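Local coordinates for protein 1d10 (Caenorhabditis elegans, PDB 1T9F), which is of unknown function but folds as a beta-trefoil of MIR repeats, resembling the SDF2 family of secretory-pathway proteins, at residues Y10-F15 against H52-P57; G36-T41 against V102-S107; T41-S46 against H155-V160. All coordinates share one frame; numbering follows the deposited sequence.

Contact 1: Y10-F15 against H52-P57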
ATOM      1  N   TYR A  10      -7.899  -9.843  -6.624  1.00 18.10           N
ATOM      2  CA  TYR A  10      -8.044  -9.116  -7.885  1.00 22.23           C
ATOM      3  C   TYR A  10      -9.086  -8.006  -7.831  1.00 23.58           C
ATOM      4  O   TYR A  10      -9.426  -7.413  -8.855  1.00 22.74           O
ATOM      5  CB  TYR A  10      -8.347 -10.068  -9.048  1.00 24.02           C
ATOM      6  CG  TYR A  10      -7.174 -10.954  -9.383  1.00 19.27           C
ATOM      7  CD1 TYR A  10      -5.929 -10.405  -9.684  1.00 19.92           C
ATOM      8  CD2 TYR A  10      -7.296 -12.339  -9.361  1.00 21.97           C
ATOM      9  CE1 TYR A  10      -4.832 -11.217  -9.949  1.00 29.97           C
ATOM     10  CE2 TYR A  10      -6.212 -13.158  -9.623  1.00 27.20           C
ATOM     11  CZ  TYR A  10      -4.983 -12.595  -9.916  1.00 27.70           C
ATOM     12  OH  TYR A  10      -3.913 -13.415 -10.173  1.00 36.46           O
ATOM     13  N   SER A  11      -9.607  -7.725  -6.642  1.00 23.89           N
ATOM     14  CA  SER A  11     -10.569  -6.640  -6.521  1.00 20.88           C
ATOM     15  C   SER A  11      -9.748  -5.356  -6.664  1.00 26.23           C
ATOM     16  O   SER A  11      -8.535  -5.366  -6.448  1.00 20.15           O
ATOM     17  CB  SER A  11     -11.267  -6.691  -5.158  1.00 32.39           C
ATOM     18  OG  SER A  11     -10.325  -6.646  -4.102  1.00 34.78           O
ATOM     19  N   VAL A  12     -10.396  -4.263  -7.053  1.00 20.82           N
ATOM     20  CA  VAL A  12      -9.714  -2.982  -7.214  1.00 20.03           C
ATOM     21  C   VAL A  12     -10.331  -2.026  -6.215  1.00 22.76           C
ATOM     22  O   VAL A  12     -11.552  -1.878  -6.176  1.00 19.69           O
ATOM     23  CB  VAL A  12      -9.914  -2.389  -8.622  1.00 18.30           C
ATOM     24  CG1 VAL A  12      -9.272  -1.019  -8.700  1.00 16.03           C
ATOM     25  CG2 VAL A  12      -9.306  -3.299  -9.662  1.00 17.26           C
ATOM     26  N   LEU A  13      -9.500  -1.368  -5.421  1.00 19.71           N
ATOM     27  CA  LEU A  13     -10.022  -0.454  -4.417  1.00 25.12           C
ATOM     28  C   LEU A  13      -9.036   0.620  -3.983  1.00 18.61           C
ATOM     29  O   LEU A  13      -7.905   0.668  -4.462  1.00 17.80           O
ATOM     30  CB  LEU A  13     -10.493  -1.270  -3.211  1.00 38.48           C
ATOM     31  CG  LEU A  13      -9.600  -2.469  -2.893  1.00 38.83           C
ATOM     32  CD1 LEU A  13      -8.320  -1.975  -2.287  1.00 39.95           C
ATOM     33  CD2 LEU A  13     -10.296  -3.430  -1.950  1.00 44.74           C
ATOM     34  N   LYS A  14      -9.491   1.490  -3.086  1.00 14.81           N
ATOM     35  CA  LYS A  14      -8.672   2.569  -2.550  1.00 18.14           C
ATOM     36  C   LYS A  14      -8.309   2.240  -1.110  1.00 16.97           C
ATOM     37  O   LYS A  14      -9.109   1.645  -0.386  1.00 20.25           O
ATOM     38  CB  LYS A  14      -9.446   3.890  -2.567  1.00 17.22           C
ATOM     39  CG  LYS A  14      -9.899   4.350  -3.936  1.00 26.26           C
ATOM     40  CD  LYS A  14     -11.018   5.376  -3.793  1.00 33.27           C
ATOM     41  CE  LYS A  14     -11.580   5.782  -5.137  1.00 51.37           C
ATOM     42  NZ  LYS A  14     -12.948   6.373  -4.994  1.00 62.26           N
ATOM     43  N   PHE A  15      -7.103   2.623  -0.703  1.00 18.51           N
ATOM     44  CA  PHE A  15      -6.633   2.405   0.658  1.00 17.35           C
ATOM     45  C   PHE A  15      -6.597   3.764   1.342  1.00 25.06           C
ATOM     46  O   PHE A  15      -5.785   4.623   0.997  1.00 20.95           O
ATOM     47  CB  PHE A  15      -5.235   1.778   0.662  1.00 16.74           C
ATOM     48  CG  PHE A  15      -5.219   0.337   0.222  1.00 22.57           C
ATOM     49  CD1 PHE A  15      -5.336   0.003  -1.123  1.00 31.37           C
ATOM     50  CD2 PHE A  15      -5.146  -0.685   1.159  1.00 30.93           C
ATOM     51  CE1 PHE A  15      -5.387  -1.326  -1.525  1.00 29.22           C
ATOM     52  CE2 PHE A  15      -5.199  -2.021   0.771  1.00 27.96           C
ATOM     53  CZ  PHE A  15      -5.321  -2.342  -0.573  1.00 27.78           C
ATOM     54  N   HIS A  52      -6.167   4.101  -7.323  1.00 15.32           N
ATOM     55  CA  HIS A  52      -6.700   2.747  -7.368  1.00 15.60           C
ATOM     56  C   HIS A  52      -5.606   1.702  -7.411  1.00 17.97           C
ATOM     57  O   HIS A  52      -4.621   1.841  -8.155  1.00 15.73           O
ATOM     58  CB  HIS A  52      -7.630   2.575  -8.567  1.00 20.63           C
ATOM     59  CG  HIS A  52      -8.932   3.288  -8.402  1.00 29.15           C
ATOM     60  ND1 HIS A  52      -9.058   4.649  -8.568  1.00 34.25           N
ATOM     61  CD2 HIS A  52     -10.143   2.845  -7.992  1.00 34.44           C
ATOM     62  CE1 HIS A  52     -10.290   5.015  -8.263  1.00 32.66           C
ATOM     63  NE2 HIS A  52     -10.969   3.939  -7.909  1.00 36.38           N
ATOM     64  N   TRP A  53      -5.791   0.663  -6.597  1.00 12.16           N
ATOM     65  CA  TRP A  53      -4.847  -0.439  -6.496  1.00 11.86           C
ATOM     66  C   TRP A  53      -5.564  -1.770  -6.650  1.00 14.14           C
ATOM     67  O   TRP A  53      -6.715  -1.919  -6.241  1.00 21.98           O
ATOM     68  CB  TRP A  53      -4.147  -0.421  -5.138  1.00 17.14           C
ATOM     69  CG  TRP A  53      -3.422   0.836  -4.849  1.00 10.73           C
ATOM     70  CD1 TRP A  53      -3.959   2.013  -4.414  1.00 11.99           C
ATOM     71  CD2 TRP A  53      -2.020   1.052  -4.977  1.00  6.42           C
ATOM     72  NE1 TRP A  53      -2.968   2.955  -4.264  1.00 13.45           N
ATOM     73  CE2 TRP A  53      -1.767   2.388  -4.602  1.00  9.57           C
ATOM     74  CE3 TRP A  53      -0.942   0.241  -5.374  1.00 15.25           C
ATOM     75  CZ2 TRP A  53      -0.483   2.937  -4.608  1.00 12.29           C
ATOM     76  CZ3 TRP A  53       0.335   0.784  -5.380  1.00 10.32           C
ATOM     77  CH2 TRP A  53       0.553   2.123  -4.997  1.00 12.75           C
ATOM     78  N   GLN A  54      -4.880  -2.748  -7.227  1.00 17.71           N
ATOM     79  CA  GLN A  54      -5.478  -4.057  -7.403  1.00 14.84           C
ATOM     80  C   GLN A  54      -4.781  -5.094  -6.549  1.00 12.80           C
ATOM     81  O   GLN A  54      -3.557  -5.226  -6.570  1.00 14.15           O
ATOM     82  CB  GLN A  54      -5.423  -4.481  -8.870  1.00 17.45           C
ATOM     83  CG  GLN A  54      -6.066  -5.835  -9.123  1.00 13.96           C
ATOM     84  CD  GLN A  54      -6.278  -6.088 -10.597  1.00 24.58           C
ATOM     85  OE1 GLN A  54      -5.449  -5.708 -11.420  1.00 19.66           O
ATOM     86  NE2 GLN A  54      -7.385  -6.740 -10.939  1.00 26.83           N
ATOM     87  N   ILE A  55      -5.572  -5.834  -5.789  1.00 15.05           N
ATOM     88  CA  ILE A  55      -5.036  -6.870  -4.926  1.00 13.28           C
ATOM     89  C   ILE A  55      -4.641  -8.099  -5.730  1.00 16.62           C
ATOM     90  O   ILE A  55      -5.454  -8.652  -6.474  1.00 18.18           O
ATOM     91  CB  ILE A  55      -6.065  -7.275  -3.857  1.00 20.34           C
ATOM     92  CG1 ILE A  55      -6.425  -6.050  -3.012  1.00 16.93           C
ATOM     93  CG2 ILE A  55      -5.495  -8.383  -2.977  1.00 25.84           C
ATOM     94  CD1 ILE A  55      -7.534  -6.291  -2.058  1.00 26.87           C
ATOM     95  N   PHE A  56      -3.379  -8.503  -5.580  1.00 18.79           N
ATOM     96  CA  PHE A  56      -2.825  -9.675  -6.254  1.00 17.95           C
ATOM     97  C   PHE A  56      -2.392 -10.709  -5.219  1.00 22.55           C
ATOM     98  O   PHE A  56      -2.085 -10.360  -4.079  1.00 16.92           O
ATOM     99  CB  PHE A  56      -1.586  -9.296  -7.072  1.00 18.01           C
ATOM    100  CG  PHE A  56      -1.876  -8.954  -8.505  1.00 19.86           C
ATOM    101  CD1 PHE A  56      -2.645  -7.848  -8.832  1.00 17.42           C
ATOM    102  CD2 PHE A  56      -1.369  -9.743  -9.532  1.00 28.23           C
ATOM    103  CE1 PHE A  56      -2.905  -7.525 -10.163  1.00 22.82           C
ATOM    104  CE2 PHE A  56      -1.625  -9.429 -10.874  1.00 28.46           C
ATOM    105  CZ  PHE A  56      -2.393  -8.318 -11.184  1.00 23.30           C
ATOM    106  N   PRO A  57      -2.359 -11.998  -5.600  1.00 25.91           N
ATOM    107  CA  PRO A  57      -1.930 -13.008  -4.625  1.00 24.76           C
ATOM    108  C   PRO A  57      -0.439 -12.777  -4.402  1.00 19.25           C
ATOM    109  O   PRO A  57       0.196 -12.067  -5.187  1.00 20.25           O
ATOM    110  CB  PRO A  57      -2.227 -14.326  -5.338  1.00 25.61           C
ATOM    111  CG  PRO A  57      -2.029 -13.972  -6.790  1.00 25.49           C
ATOM    112  CD  PRO A  57      -2.705 -12.620  -6.894  1.00 23.57           C
TER

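Contact 2: G36-T41 against V102-S107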
ATOM      1  N   GLY A  36      15.435   5.807  -6.208  1.00 36.84           N
ATOM      2  CA  GLY A  36      15.145   6.580  -7.397  1.00 34.17           C
ATOM      3  C   GLY A  36      14.008   5.954  -8.184  1.00 31.24           C
ATOM      4  O   GLY A  36      13.823   6.251  -9.364  1.00 27.38           O
ATOM      5  N   GLN A  37      13.247   5.073  -7.538  1.00 27.92           N
ATOM      6  CA  GLN A  37      12.115   4.423  -8.196  1.00 27.72           C
ATOM      7  C   GLN A  37      10.877   5.314  -8.081  1.00 23.04           C
ATOM      8  O   GLN A  37      10.912   6.346  -7.420  1.00 22.32           O
ATOM      9  CB  GLN A  37      11.832   3.062  -7.556  1.00 25.38           C
ATOM     10  CG  GLN A  37      13.003   2.103  -7.609  1.00 37.82           C
ATOM     11  CD  GLN A  37      12.689   0.769  -6.964  1.00 39.23           C
ATOM     12  OE1 GLN A  37      11.984   0.705  -5.962  1.00 30.71           O
ATOM     13  NE2 GLN A  37      13.230  -0.305  -7.528  1.00 40.25           N
ATOM     14  N   GLN A  38       9.787   4.901  -8.718  1.00 23.53           N
ATOM     15  CA  GLN A  38       8.539   5.660  -8.697  1.00 23.22           C
ATOM     16  C   GLN A  38       8.072   5.848  -7.261  1.00 22.82           C
ATOM     17  O   GLN A  38       8.028   4.892  -6.492  1.00 23.62           O
ATOM     18  CB  GLN A  38       7.468   4.920  -9.493  1.00 21.79           C
ATOM     19  CG  GLN A  38       6.248   5.752  -9.813  1.00 18.27           C
ATOM     20  CD  GLN A  38       5.270   5.003 -10.682  1.00 29.61           C
ATOM     21  OE1 GLN A  38       4.224   4.536 -10.213  1.00 25.89           O
ATOM     22  NE2 GLN A  38       5.609   4.861 -11.956  1.00 22.57           N
ATOM     23  N   SER A  39       7.720   7.079  -6.907  1.00 24.36           N
ATOM     24  CA  SER A  39       7.279   7.380  -5.553  1.00 20.75           C
ATOM     25  C   SER A  39       5.855   6.913  -5.239  1.00 24.93           C
ATOM     26  O   SER A  39       5.056   6.630  -6.137  1.00 20.82           O
ATOM     27  CB  SER A  39       7.368   8.882  -5.292  1.00 22.06           C
ATOM     28  OG  SER A  39       6.443   9.597  -6.091  1.00 28.40           O
ATOM     29  N   VAL A  40       5.561   6.845  -3.942  1.00 22.74           N
ATOM     30  CA  VAL A  40       4.247   6.459  -3.439  1.00 18.26           C
ATOM     31  C   VAL A  40       3.893   7.494  -2.385  1.00 17.40           C
ATOM     32  O   VAL A  40       4.716   7.819  -1.533  1.00 22.30           O
ATOM     33  CB  VAL A  40       4.273   5.071  -2.764  1.00 19.67           C
ATOM     34  CG1 VAL A  40       2.937   4.804  -2.065  1.00 13.08           C
ATOM     35  CG2 VAL A  40       4.550   3.993  -3.805  1.00 18.01           C
ATOM     36  N   THR A  41       2.678   8.020  -2.447  1.00 19.62           N
ATOM     37  CA  THR A  41       2.240   9.023  -1.483  1.00 17.41           C
ATOM     38  C   THR A  41       0.813   8.736  -1.034  1.00 16.60           C
ATOM     39  O   THR A  41       0.239   7.695  -1.361  1.00 17.67           O
ATOM     40  CB  THR A  41       2.229  10.429  -2.112  1.00 22.94           C
ATOM     41  OG1 THR A  41       1.153  10.505  -3.065  1.00 15.08           O
ATOM     42  CG2 THR A  41       3.559  10.716  -2.822  1.00 17.23           C
ATOM     43  N   VAL A 102       9.280   3.481   0.574  1.00 28.68           N
ATOM     44  CA  VAL A 102       8.197   2.680   0.025  1.00 18.26           C
ATOM     45  C   VAL A 102       8.025   3.206  -1.395  1.00 15.73           C
ATOM     46  O   VAL A 102       7.862   4.399  -1.600  1.00 22.39           O
ATOM     47  CB  VAL A 102       6.895   2.846   0.832  1.00 22.34           C
ATOM     48  CG1 VAL A 102       5.737   2.196   0.087  1.00 16.48           C
ATOM     49  CG2 VAL A 102       7.055   2.189   2.200  1.00 26.65           C
ATOM     50  N   SER A 103       8.068   2.317  -2.375  1.00 17.73           N
ATOM     51  CA  SER A 103       7.967   2.741  -3.766  1.00 16.30           C
ATOM     52  C   SER A 103       6.985   1.908  -4.566  1.00 19.39           C
ATOM     53  O   SER A 103       6.392   0.961  -4.049  1.00 18.32           O
ATOM     54  CB  SER A 103       9.352   2.648  -4.411  1.00 19.03           C
ATOM     55  OG  SER A 103       9.835   1.310  -4.344  1.00 21.56           O
ATOM     56  N   ALA A 104       6.804   2.289  -5.828  1.00 16.70           N
ATOM     57  CA  ALA A 104       5.941   1.569  -6.758  1.00 16.07           C
ATOM     58  C   ALA A 104       6.975   1.003  -7.732  1.00 26.23           C
ATOM     59  O   ALA A 104       7.620   1.752  -8.469  1.00 20.74           O
ATOM     60  CB  ALA A 104       5.004   2.522  -7.464  1.00 20.94           C
ATOM     61  N   PHE A 105       7.140  -0.315  -7.719  1.00 21.78           N
ATOM     62  CA  PHE A 105       8.157  -0.947  -8.542  1.00 27.82           C
ATOM     63  C   PHE A 105       7.732  -1.966  -9.593  1.00 21.84           C
ATOM     64  O   PHE A 105       6.648  -2.548  -9.538  1.00 23.70           O
ATOM     65  CB  PHE A 105       9.212  -1.572  -7.605  1.00 33.17           C
ATOM     66  CG  PHE A 105      10.101  -2.596  -8.270  1.00 46.24           C
ATOM     67  CD1 PHE A 105       9.757  -3.949  -8.265  1.00 50.24           C
ATOM     68  CD2 PHE A 105      11.264  -2.204  -8.924  1.00 44.44           C
ATOM     69  CE1 PHE A 105      10.562  -4.897  -8.903  1.00 55.94           C
ATOM     70  CE2 PHE A 105      12.075  -3.140  -9.566  1.00 50.06           C
ATOM     71  CZ  PHE A 105      11.722  -4.491  -9.556  1.00 50.60           C
ATOM     72  N   GLY A 106       8.617  -2.143 -10.574  1.00 28.18           N
ATOM     73  CA  GLY A 106       8.426  -3.114 -11.635  1.00 18.74           C
ATOM     74  C   GLY A 106       7.113  -3.274 -12.366  1.00 19.21           C
ATOM     75  O   GLY A 106       6.552  -2.310 -12.886  1.00 25.00           O
ATOM     76  N   SER A 107       6.648  -4.521 -12.417  1.00 15.81           N
ATOM     77  CA  SER A 107       5.425  -4.911 -13.114  1.00 17.95           C
ATOM     78  C   SER A 107       5.189  -6.380 -12.786  1.00 11.07           C
ATOM     79  O   SER A 107       5.918  -6.954 -11.992  1.00 23.18           O
ATOM     80  CB  SER A 107       5.625  -4.781 -14.623  1.00 36.05           C
ATOM     81  OG  SER A 107       6.621  -5.703 -15.057  1.00 32.55           O
TER
HETATM   82  O   HOH W   1       9.457   1.962 -10.497  1.00 27.12           O

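Contact 3: T41-S46 against H155-V160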
ATOM      1  N   THR A  41       2.678   8.020  -2.447  1.00 19.62           N
ATOM      2  CA  THR A  41       2.240   9.023  -1.483  1.00 17.41           C
ATOM      3  C   THR A  41       0.813   8.736  -1.034  1.00 16.60           C
ATOM      4  O   THR A  41       0.239   7.695  -1.361  1.00 17.67           O
ATOM      5  CB  THR A  41       2.229  10.429  -2.112  1.00 22.94           C
ATOM      6  OG1 THR A  41       1.153  10.505  -3.065  1.00 15.08           O
ATOM      7  CG2 THR A  41       3.559  10.716  -2.822  1.00 17.23           C
ATOM      8  N   ALA A  42       0.251   9.675  -0.277  1.00 16.39           N
ATOM      9  CA  ALA A  42      -1.127   9.580   0.175  1.00 16.69           C
ATOM     10  C   ALA A  42      -1.718  10.947  -0.138  1.00 19.41           C
ATOM     11  O   ALA A  42      -1.146  11.976   0.237  1.00 19.59           O
ATOM     12  CB  ALA A  42      -1.196   9.289   1.662  1.00 20.71           C
ATOM     13  N   VAL A  43      -2.861  10.960  -0.815  1.00 14.96           N
ATOM     14  CA  VAL A  43      -3.490  12.214  -1.210  1.00 21.07           C
ATOM     15  C   VAL A  43      -4.826  12.542  -0.556  1.00 16.54           C
ATOM     16  O   VAL A  43      -5.680  11.677  -0.380  1.00 18.70           O
ATOM     17  CB  VAL A  43      -3.694  12.241  -2.738  1.00 16.05           C
ATOM     18  CG1 VAL A  43      -2.342  12.203  -3.433  1.00 22.34           C
ATOM     19  CG2 VAL A  43      -4.537  11.041  -3.170  1.00 15.79           C
ATOM     20  N   LYS A  44      -4.991  13.814  -0.208  1.00 25.55           N
ATOM     21  CA  LYS A  44      -6.224  14.315   0.382  1.00 31.01           C
ATOM     22  C   LYS A  44      -7.007  14.843  -0.816  1.00 37.98           C
ATOM     23  O   LYS A  44      -7.322  16.026  -0.911  1.00 50.47           O
ATOM     24  CB  LYS A  44      -5.905  15.432   1.387  1.00 35.64           C
ATOM     25  CG  LYS A  44      -7.094  16.278   1.834  1.00 50.20           C
ATOM     26  CD  LYS A  44      -8.265  15.441   2.330  1.00 55.71           C
ATOM     27  CE  LYS A  44      -9.441  16.336   2.721  1.00 60.22           C
ATOM     28  NZ  LYS A  44      -9.876  17.225   1.597  1.00 52.14           N
ATOM     29  N   ASN A  45      -7.286  13.938  -1.747  1.00 49.82           N
ATOM     30  CA  ASN A  45      -8.004  14.252  -2.976  1.00 49.83           C
ATOM     31  C   ASN A  45      -8.833  13.046  -3.392  1.00 53.43           C
ATOM     32  O   ASN A  45      -8.365  12.177  -4.132  1.00 52.17           O
ATOM     33  CB  ASN A  45      -7.007  14.608  -4.084  1.00 58.88           C
ATOM     34  CG  ASN A  45      -7.550  14.323  -5.470  1.00 61.79           C
ATOM     35  OD1 ASN A  45      -8.604  14.827  -5.852  1.00 69.82           O
ATOM     36  ND2 ASN A  45      -6.828  13.507  -6.232  1.00 63.98           N
ATOM     37  N   SER A  46     -10.070  13.011  -2.912  1.00 52.80           N
ATOM     38  CA  SER A  46     -10.995  11.920  -3.197  1.00 62.28           C
ATOM     39  C   SER A  46     -11.074  11.504  -4.664  1.00 65.05           C
ATOM     40  O   SER A  46     -10.625  12.221  -5.560  1.00 66.34           O
ATOM     41  CB  SER A  46     -12.397  12.292  -2.708  1.00 59.10           C
ATOM     42  OG  SER A  46     -13.325  11.268  -3.014  1.00 64.88           O
ATOM     43  N   HIS A 155       2.780  19.041  -4.171  1.00 24.41           N
ATOM     44  CA  HIS A 155       2.481  19.771  -2.949  1.00 19.18           C
ATOM     45  C   HIS A 155       1.299  19.295  -2.116  1.00 17.58           C
ATOM     46  O   HIS A 155       0.184  19.147  -2.611  1.00 19.98           O
ATOM     47  CB  HIS A 155       2.299  21.257  -3.278  1.00 30.56           C
ATOM     48  CG  HIS A 155       1.864  22.086  -2.111  1.00 27.69           C
ATOM     49  ND1 HIS A 155       0.561  22.115  -1.666  1.00 28.94           N
ATOM     50  CD2 HIS A 155       2.564  22.898  -1.284  1.00 25.57           C
ATOM     51  CE1 HIS A 155       0.475  22.909  -0.613  1.00 27.31           C
ATOM     52  NE2 HIS A 155       1.677  23.396  -0.361  1.00 27.47           N
ATOM     53  N   GLY A 156       1.555  19.079  -0.833  1.00 19.47           N
ATOM     54  CA  GLY A 156       0.505  18.655   0.074  1.00 24.14           C
ATOM     55  C   GLY A 156       0.317  17.153   0.193  1.00 25.33           C
ATOM     56  O   GLY A 156      -0.420  16.693   1.062  1.00 28.06           O
ATOM     57  N   GLN A 157       0.961  16.382  -0.673  1.00 20.96           N
ATOM     58  CA  GLN A 157       0.822  14.931  -0.614  1.00 17.60           C
ATOM     59  C   GLN A 157       1.642  14.384   0.552  1.00 21.38           C
ATOM     60  O   GLN A 157       2.759  14.841   0.807  1.00 21.39           O
ATOM     61  CB  GLN A 157       1.254  14.313  -1.945  1.00 23.06           C
ATOM     62  CG  GLN A 157       0.339  14.722  -3.100  1.00 23.13           C
ATOM     63  CD  GLN A 157       0.654  14.022  -4.402  1.00 19.14           C
ATOM     64  OE1 GLN A 157       1.065  12.867  -4.414  1.00 20.30           O
ATOM     65  NE2 GLN A 157       0.433  14.715  -5.515  1.00 26.10           N
ATOM     66  N   ARG A 158       1.080  13.418   1.273  1.00 20.95           N
ATOM     67  CA  ARG A 158       1.763  12.850   2.434  1.00 23.16           C
ATOM     68  C   ARG A 158       2.813  11.792   2.107  1.00 22.67           C
ATOM     69  O   ARG A 158       2.632  10.980   1.196  1.00 19.49           O
ATOM     70  CB  ARG A 158       0.744  12.264   3.414  1.00 25.76           C
ATOM     71  CG  ARG A 158      -0.194  13.288   4.052  1.00 22.12           C
ATOM     72  CD  ARG A 158      -1.293  13.720   3.099  1.00 24.32           C
ATOM     73  NE  ARG A 158      -2.440  14.296   3.799  1.00 28.43           N
ATOM     74  CZ  ARG A 158      -2.521  15.554   4.220  1.00 40.37           C
ATOM     75  NH1 ARG A 158      -1.518  16.395   4.014  1.00 41.82           N
ATOM     76  NH2 ARG A 158      -3.614  15.974   4.851  1.00 39.87           N
ATOM     77  N   GLU A 159       3.914  11.813   2.858  1.00 17.81           N
ATOM     78  CA  GLU A 159       4.985  10.844   2.659  1.00 24.64           C
ATOM     79  C   GLU A 159       4.557   9.493   3.224  1.00 19.11           C
ATOM     80  O   GLU A 159       4.046   9.409   4.341  1.00 21.73           O
ATOM     81  CB  GLU A 159       6.278  11.298   3.358  1.00 28.23           C
ATOM     82  CG  GLU A 159       7.403  10.262   3.296  1.00 28.48           C
ATOM     83  CD  GLU A 159       8.602  10.615   4.176  1.00 37.76           C
ATOM     84  OE1 GLU A 159       8.392  11.159   5.281  1.00 25.51           O
ATOM     85  OE2 GLU A 159       9.749  10.332   3.767  1.00 29.77           O
ATOM     86  N   VAL A 160       4.754   8.449   2.426  1.00 22.11           N
ATOM     87  CA  VAL A 160       4.432   7.082   2.808  1.00 16.88           C
ATOM     88  C   VAL A 160       5.774   6.370   3.012  1.00 16.94           C
ATOM     89  O   VAL A 160       6.664   6.437   2.151  1.00 21.65           O
ATOM     90  CB  VAL A 160       3.641   6.363   1.695  1.00 20.80           C
ATOM     91  CG1 VAL A 160       3.469   4.889   2.049  1.00 19.35           C
ATOM     92  CG2 VAL A 160       2.276   7.020   1.504  1.00 14.44           C
TER
HETATM   93  O   HOH W   2      -2.693  15.522  -1.097  1.00 38.44           O

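Contact 1: Y10-F15 against H52-P57
The ring of Tyr10 meets Phe56 in a T-shaped stack: its CE1 edge sits over the centre of the Phe56 ring, the planes 80° apart and the centroids 5.0 Å from each other. Farther out, Tyr10 OH lies 3.6 Å from Pro57 CD, so one side chain spans Phe56 and Pro57. Tyr10 N donates a bent bond to Ile55 O (2.7 Å), while Gln54 NE2 reaches Tyr10 O at 3.0 Å almost straight, with the acceptor in the amide plane; an extended chain, CG anti to the backbone N (chi1 -179°), gives the glutamine that reach. An alanine in place of Tyr10 would remove the ring that meets Phe56 and Pro57 and would probably loosen this end of the contact.

Beyond this end the segments pair as a short, strongly twisted antiparallel ladder, Val12 opposite Gln54 and Leu13 opposite Trp53. Ile55 N bonds to Ser11 O; Leu13 N bonds to Trp53 O at 3.0 Å, and Trp53 N returns a similar bond to Leu13 O. Leu13 CD2 touches Ile55 CD1, and Phe15 meets the five-membered ring of Trp53 in an offset edge-to-face stack, planes 87° apart; Trp53 NE1 is held by Leu24 O. At the far end Lys14 runs alongside His52, its CE 3.4 Å from His52 NE2, and its ammonium pairs with Asp47. Backbone bonds from Gln54 and Phe56 to strand 74-79 continue the barrel. Facing backbone groups are mostly satisfied by the ladder or by Gln54, and Leu13, Phe15, Trp53 and Ile55 bring apolar surface inward; Asp47 probably stabilises the lysine charge beside the imidazole.

Contact 2: G36-T41 against V102-S107
Ser103 OG donates to Gln37 OE1 across 2.8 Å, approaching in the plane of the amide. The serine hydroxyl stands between its own backbone N and carbonyl carbon (chi1 59°), and the extended glutamine chain brings the carboxamide to it. That bond holds the carboxamide in an orientation that sets Gln37 NE2 3.1 Å from Phe105 CD2, with amide and ring planes 26° apart. Along the backbone, Ala104 N gives a straight bond to Gln38 O at 3.0 Å. Ala104 O instead receives a bond from a water 2.7 Å away, which in turn accepts a long one from Gln38 N, so a water links the two backbones, firmly to Ala104 O and weakly to Gln38 N. Gln38 OE1 is taken by the hydroxyls of Ser26 and Thr82, Ser39 OG by Val29 O and His27 NE2, and Val102 O by Tyr31 OH.

Val40 supplies the apolar part: its CG2 presses on the backbone at Ser103 C (3.3 Å) and meets Ala104 CB at 4.0 Å, the small methyl suiting so close a crossing of chains. The short runs 38-41 and 102-105, from different MIR repeats, have N-to-C directions 126° apart, consistent with the junction of hairpins in the cap of a beta-trefoil.

Contact 3: T41-S46 against H155-V160
In the beta-trefoil, three hairpins close one end of the barrel, and this contact joins strand 38-43 of the first MIR repeat to strand 158-163 of the last. Its backbone core is a single antiparallel hydrogen-bonded pair, Ala42 with Arg158. Arg158 N reaches Ala42 O at 2.8 Å, and Ala42 N returns a more bent bond (140°) to Arg158 O, placed on a lone pair of that carbonyl. Past this pair the strands part, and water takes over: one molecule accepts from Lys44 N at 3.0 Å and donates weakly to Gly156 O. Lys44 is the centre of an inverse gamma turn that leads the chain away. Gly156 has a positive phi (90°) at which a beta carbon would jam against the preceding carbonyl oxygen, so glycine suits the bend before the strand.

Among apolar contacts, Ala42 is small enough for the strands to come close: its CB lies 4.0 Å from Arg158 CB and also touches Val160 CG2. That valine methyl, set beside its own backbone N, rests against the peptide carbon of Thr41, and Leu143 and Leu145 pack on the same valine.

The polar side chains form two groups. At the exposed end, Arg158 bends at chi2 (77°), bringing CD against Ala42 O and one face of the guanidinium beneath Lys44 CB, while NE forms a salt bridge with Asp20. That salt bridge probably balances the arginine charge, since the Lys44 ammonium leads away. In the other group Gln157 extends alongside Val43, whose CG1 is 3.6 Å from Gln157 CD. Gln157 OE1 accepts a 2.7 Å bond from Thr41 OG1, the hydroxyl lying in the plane of the amide and standing between its own backbone N and carbonyl carbon.

From the N terminus, the chain enters contact 1 at 10-15, runs through strands 23-27 and 38-43, and returns at 52-57 to close the shortest loop. The strand 38-43 inside that loop opens two longer ones: contact 2 closes at 102-107 and contact 3 at 155-160. The segments alternate, so all three loops cross and none nests within another. Contact 1 belongs to the barrel, its centre 16 and 18 Å from those of contacts 2 and 3. These two share Thr41 and touch where Val160 packs on Val40 and Val102, uniting strands 38-43, 100-105 and 158-163 in the sheet formed by the hairpins of the trefoil cap.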